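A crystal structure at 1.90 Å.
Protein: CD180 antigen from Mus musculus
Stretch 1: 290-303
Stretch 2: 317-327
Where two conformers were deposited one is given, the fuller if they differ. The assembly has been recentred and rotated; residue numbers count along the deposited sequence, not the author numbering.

Stretch 1 (290-303) LSELPSGLVGLSTL
Stretch 2 (317-327) CQISASNFPSL

The two stretches run side by side in the same direction, Glu292 opposite Gln318 (CA to CA 4.8 Å) and Thr302 opposite Ser326 (CA to CA 5.1 Å), and bury 747 Å² between them. Neither forms a strand here; stretch 1 is irregular, while stretch 2 has 3-10 segments at 317-319 and 321-323. Of five direct hydrogen bonds, one is backbone to backbone and four use a side chain: Ser320, Asn323 twice, and Ser326.

The backbone pair is Leu293 N, which donates to Gln318 O at 2.7 Å. Ser320, at phi/psi 52/68 with chi1 m, then donates OG to Leu293 O at 2.8 Å.

Asn323 is the central clamp. With chi1 m and chi2 -36°, its amide serves as both donor and acceptor: Asn323 ND2 donates to Pro294 O (2.9 Å) and Asn323 OD1 accepts from Leu297 N (2.9 Å). Proline has no amide hydrogen to offer, but its carbonyl is used. Between these partners lies Gly296, at phi/psi 57/35, a positive phi that by itself favours glycine. Gly296 N lies 3.2 Å from Asn323 OD1 at a poor angle and donates instead to water 2 (2.8 Å), which also donates to Asn323 OD1 (2.8 Å).

Water 3 donates to Leu297 O (2.6 Å) and Asn323 O (2.8 Å) and accepts from Leu300 N (3.1 Å). Beyond it, type I turns at 300-303 and 324-327 meet: Ser326 OG, chi1 m, donates to Ser301 O at 2.7 Å, while water 4 takes Ser326 N (2.9 Å) and gives to Leu300 O (2.9 Å) and Leu303 O (2.8 Å). Ile319 O is buried without a partner, 3.6 Å from Leu293 CD1.

Alongside these polar contacts, leucines pack around Phe324 (chi1 -39°, chi2 -71°). Leu300 CD1 meets the ring edge at Phe324 CE1 (3.5 Å) and Leu293 CD1 at Phe324 CZ (3.9 Å), both leucines m,t; Leu297, t,p, approaches obliquely. Leu303 CD2 reaches Leu327 CD2 at 4.0 Å.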

# COMPACT_ATOMS: atom_id res chain seq x y z
N LEU A 290 -25.69 -14.38 -21.77
CA LEU A 290 -26.60 -15.43 -22.27
C LEU A 290 -27.66 -14.90 -23.23
O LEU A 290 -28.35 -13.91 -22.91
CB LEU A 290 -27.31 -16.14 -21.09
CG LEU A 290 -26.48 -16.94 -20.08
CD1 LEU A 290 -27.30 -17.38 -18.83
CD2 LEU A 290 -25.89 -18.14 -20.80
N SER A 291 -27.80 -15.55 -24.38
CA SER A 291 -28.87 -15.19 -25.34
C SER A 291 -29.93 -16.30 -25.38
O SER A 291 -31.03 -16.11 -25.89
CB SER A 291 -28.29 -14.98 -26.74
OG SER A 291 -27.60 -16.15 -27.14
N GLU A 292 -29.57 -17.47 -24.85
CA GLU A 292 -30.49 -18.62 -24.79
C GLU A 292 -29.82 -19.74 -23.98
O GLU A 292 -28.59 -19.72 -23.82
CB GLU A 292 -30.86 -19.18 -26.21
CG GLU A 292 -29.73 -19.85 -26.99
CD GLU A 292 -30.20 -20.39 -28.34
OE1 GLU A 292 -30.36 -21.61 -28.48
OE2 GLU A 292 -30.45 -19.59 -29.26
N LEU A 293 -30.62 -20.69 -23.53
CA LEU A 293 -30.13 -21.90 -22.87
C LEU A 293 -30.67 -23.10 -23.64
O LEU A 293 -31.81 -23.10 -24.06
CB LEU A 293 -30.57 -21.95 -21.39
CG LEU A 293 -30.04 -20.88 -20.41
CD1 LEU A 293 -30.69 -21.03 -19.08
CD2 LEU A 293 -28.52 -21.01 -20.22
N PRO A 294 -29.82 -24.11 -23.85
CA PRO A 294 -30.23 -25.31 -24.58
C PRO A 294 -31.19 -26.11 -23.72
O PRO A 294 -31.15 -25.98 -22.49
CB PRO A 294 -28.91 -26.08 -24.75
CG PRO A 294 -28.03 -25.56 -23.65
CD PRO A 294 -28.39 -24.10 -23.53
N SER A 295 -32.05 -26.92 -24.33
CA SER A 295 -32.80 -27.92 -23.56
C SER A 295 -31.82 -29.05 -23.12
O SER A 295 -30.72 -29.11 -23.61
CB SER A 295 -33.94 -28.49 -24.40
OG SER A 295 -33.40 -29.02 -25.62
N GLY A 296 -32.24 -29.94 -22.23
CA GLY A 296 -31.35 -31.00 -21.70
C GLY A 296 -30.10 -30.40 -21.06
O GLY A 296 -29.02 -30.99 -21.18
N LEU A 297 -30.22 -29.23 -20.42
CA LEU A 297 -29.13 -28.60 -19.69
C LEU A 297 -29.04 -29.32 -18.34
O LEU A 297 -29.63 -28.87 -17.36
CB LEU A 297 -29.42 -27.09 -19.45
CG LEU A 297 -28.33 -26.20 -18.80
CD1 LEU A 297 -27.14 -26.07 -19.76
CD2 LEU A 297 -28.85 -24.80 -18.47
N VAL A 298 -28.29 -30.44 -18.30
CA VAL A 298 -28.28 -31.38 -17.15
C VAL A 298 -27.68 -30.75 -15.86
O VAL A 298 -26.81 -29.85 -15.95
CB VAL A 298 -27.50 -32.68 -17.49
CG1 VAL A 298 -28.27 -33.51 -18.53
CG2 VAL A 298 -26.13 -32.32 -18.05
N GLY A 299 -28.14 -31.24 -14.70
CA GLY A 299 -27.48 -30.97 -13.41
C GLY A 299 -28.17 -29.89 -12.57
O GLY A 299 -27.67 -29.50 -11.50
N LEU A 300 -29.34 -29.43 -13.01
CA LEU A 300 -30.04 -28.37 -12.31
C LEU A 300 -31.48 -28.79 -12.07
O LEU A 300 -32.34 -27.97 -11.80
CB LEU A 300 -30.00 -27.06 -13.16
CG LEU A 300 -28.59 -26.53 -13.45
CD1 LEU A 300 -28.73 -25.31 -14.36
CD2 LEU A 300 -27.82 -26.11 -12.18
N SER A 301 -31.77 -30.10 -12.17
CA SER A 301 -33.16 -30.53 -12.04
C SER A 301 -33.76 -30.32 -10.61
O SER A 301 -34.99 -30.32 -10.44
CB SER A 301 -33.27 -32.00 -12.49
OG SER A 301 -32.82 -32.81 -11.42
N THR A 302 -32.89 -30.20 -9.60
CA THR A 302 -33.33 -29.89 -8.20
C THR A 302 -32.94 -28.49 -7.69
O THR A 302 -33.15 -28.17 -6.51
CB THR A 302 -32.94 -31.00 -7.17
OG1 THR A 302 -31.53 -30.96 -6.94
CG2 THR A 302 -33.32 -32.43 -7.68
N LEU A 303 -32.44 -27.63 -8.59
CA LEU A 303 -32.18 -26.23 -8.25
C LEU A 303 -33.48 -25.55 -7.80
O LEU A 303 -34.52 -25.76 -8.44
CB LEU A 303 -31.63 -25.49 -9.51
CG LEU A 303 -31.10 -24.08 -9.28
CD1 LEU A 303 -29.76 -24.16 -8.55
CD2 LEU A 303 -31.02 -23.39 -10.65
N CYS A 317 -39.18 -18.24 -23.75
CA CYS A 317 -39.02 -19.65 -24.12
C CYS A 317 -37.53 -20.09 -24.33
O CYS A 317 -37.22 -21.24 -24.18
CB CYS A 317 -39.90 -20.02 -25.31
SG CYS A 317 -41.61 -20.48 -24.88
N GLN A 318 -36.63 -19.13 -24.52
CA GLN A 318 -35.21 -19.41 -24.71
C GLN A 318 -34.45 -19.76 -23.40
O GLN A 318 -33.27 -20.12 -23.47
CB GLN A 318 -34.51 -18.23 -25.40
CG GLN A 318 -34.87 -18.03 -26.89
CD GLN A 318 -34.26 -16.76 -27.46
OE1 GLN A 318 -34.36 -15.69 -26.86
NE2 GLN A 318 -33.65 -16.86 -28.63
N ILE A 319 -35.10 -19.63 -22.24
CA ILE A 319 -34.47 -20.09 -21.01
C ILE A 319 -34.63 -21.61 -20.87
O ILE A 319 -33.95 -22.21 -20.03
CB ILE A 319 -34.91 -19.33 -19.72
CG1 ILE A 319 -36.33 -19.75 -19.25
CG2 ILE A 319 -34.83 -17.81 -19.96
CD1 ILE A 319 -36.61 -19.47 -17.77
N SER A 320 -35.51 -22.21 -21.68
CA SER A 320 -35.79 -23.66 -21.64
C SER A 320 -36.12 -24.14 -20.23
O SER A 320 -35.35 -24.90 -19.62
CB SER A 320 -34.57 -24.45 -22.18
OG SER A 320 -34.37 -24.14 -23.56
N ALA A 321 -37.27 -23.70 -19.72
CA ALA A 321 -37.65 -23.92 -18.34
C ALA A 321 -37.84 -25.40 -17.98
O ALA A 321 -37.92 -25.74 -16.79
CB ALA A 321 -38.95 -23.14 -18.06
N SER A 322 -37.95 -26.26 -19.01
CA SER A 322 -37.95 -27.72 -18.82
C SER A 322 -36.67 -28.17 -18.09
O SER A 322 -36.66 -29.20 -17.46
CB SER A 322 -38.06 -28.45 -20.19
OG SER A 322 -36.94 -28.07 -21.02
N ASN A 323 -35.60 -27.38 -18.15
CA ASN A 323 -34.36 -27.65 -17.41
C ASN A 323 -34.50 -27.56 -15.88
O ASN A 323 -33.67 -28.08 -15.16
CB ASN A 323 -33.28 -26.67 -17.80
CG ASN A 323 -32.82 -26.87 -19.22
OD1 ASN A 323 -32.74 -28.01 -19.71
ND2 ASN A 323 -32.49 -25.76 -19.89
N PHE A 324 -35.51 -26.83 -15.39
CA PHE A 324 -35.52 -26.48 -13.95
C PHE A 324 -36.84 -26.83 -13.27
O PHE A 324 -37.49 -25.92 -12.71
CB PHE A 324 -35.25 -24.97 -13.77
CG PHE A 324 -34.22 -24.41 -14.72
CD1 PHE A 324 -32.89 -24.73 -14.56
CD2 PHE A 324 -34.61 -23.56 -15.75
CE1 PHE A 324 -31.92 -24.22 -15.41
CE2 PHE A 324 -33.65 -23.03 -16.60
CZ PHE A 324 -32.32 -23.37 -16.43
N PRO A 325 -37.24 -28.11 -13.28
CA PRO A 325 -38.58 -28.42 -12.75
C PRO A 325 -38.78 -28.15 -11.24
O PRO A 325 -39.95 -28.01 -10.80
CB PRO A 325 -38.75 -29.91 -13.05
CG PRO A 325 -37.34 -30.45 -13.14
CD PRO A 325 -36.55 -29.33 -13.76
N SER A 326 -37.69 -28.04 -10.46
CA SER A 326 -37.86 -27.78 -9.01
C SER A 326 -37.91 -26.29 -8.63
O SER A 326 -38.12 -25.94 -7.46
CB SER A 326 -36.75 -28.47 -8.18
OG SER A 326 -36.76 -29.85 -8.46
N LEU A 327 -37.71 -25.38 -9.60
CA LEU A 327 -37.58 -23.95 -9.24
C LEU A 327 -38.71 -23.37 -8.41
O LEU A 327 -39.89 -23.57 -8.74
CB LEU A 327 -37.47 -23.04 -10.46
CG LEU A 327 -36.16 -22.70 -11.13
CD1 LEU A 327 -36.34 -21.43 -11.97
CD2 LEU A 327 -34.96 -22.64 -10.19
O HOH W 1 -31.43 -14.77 -28.23
O HOH W 2 -34.73 -29.61 -20.96
O HOH W 3 -31.30 -29.58 -15.43
O HOH W 4 -34.99 -27.14 -10.84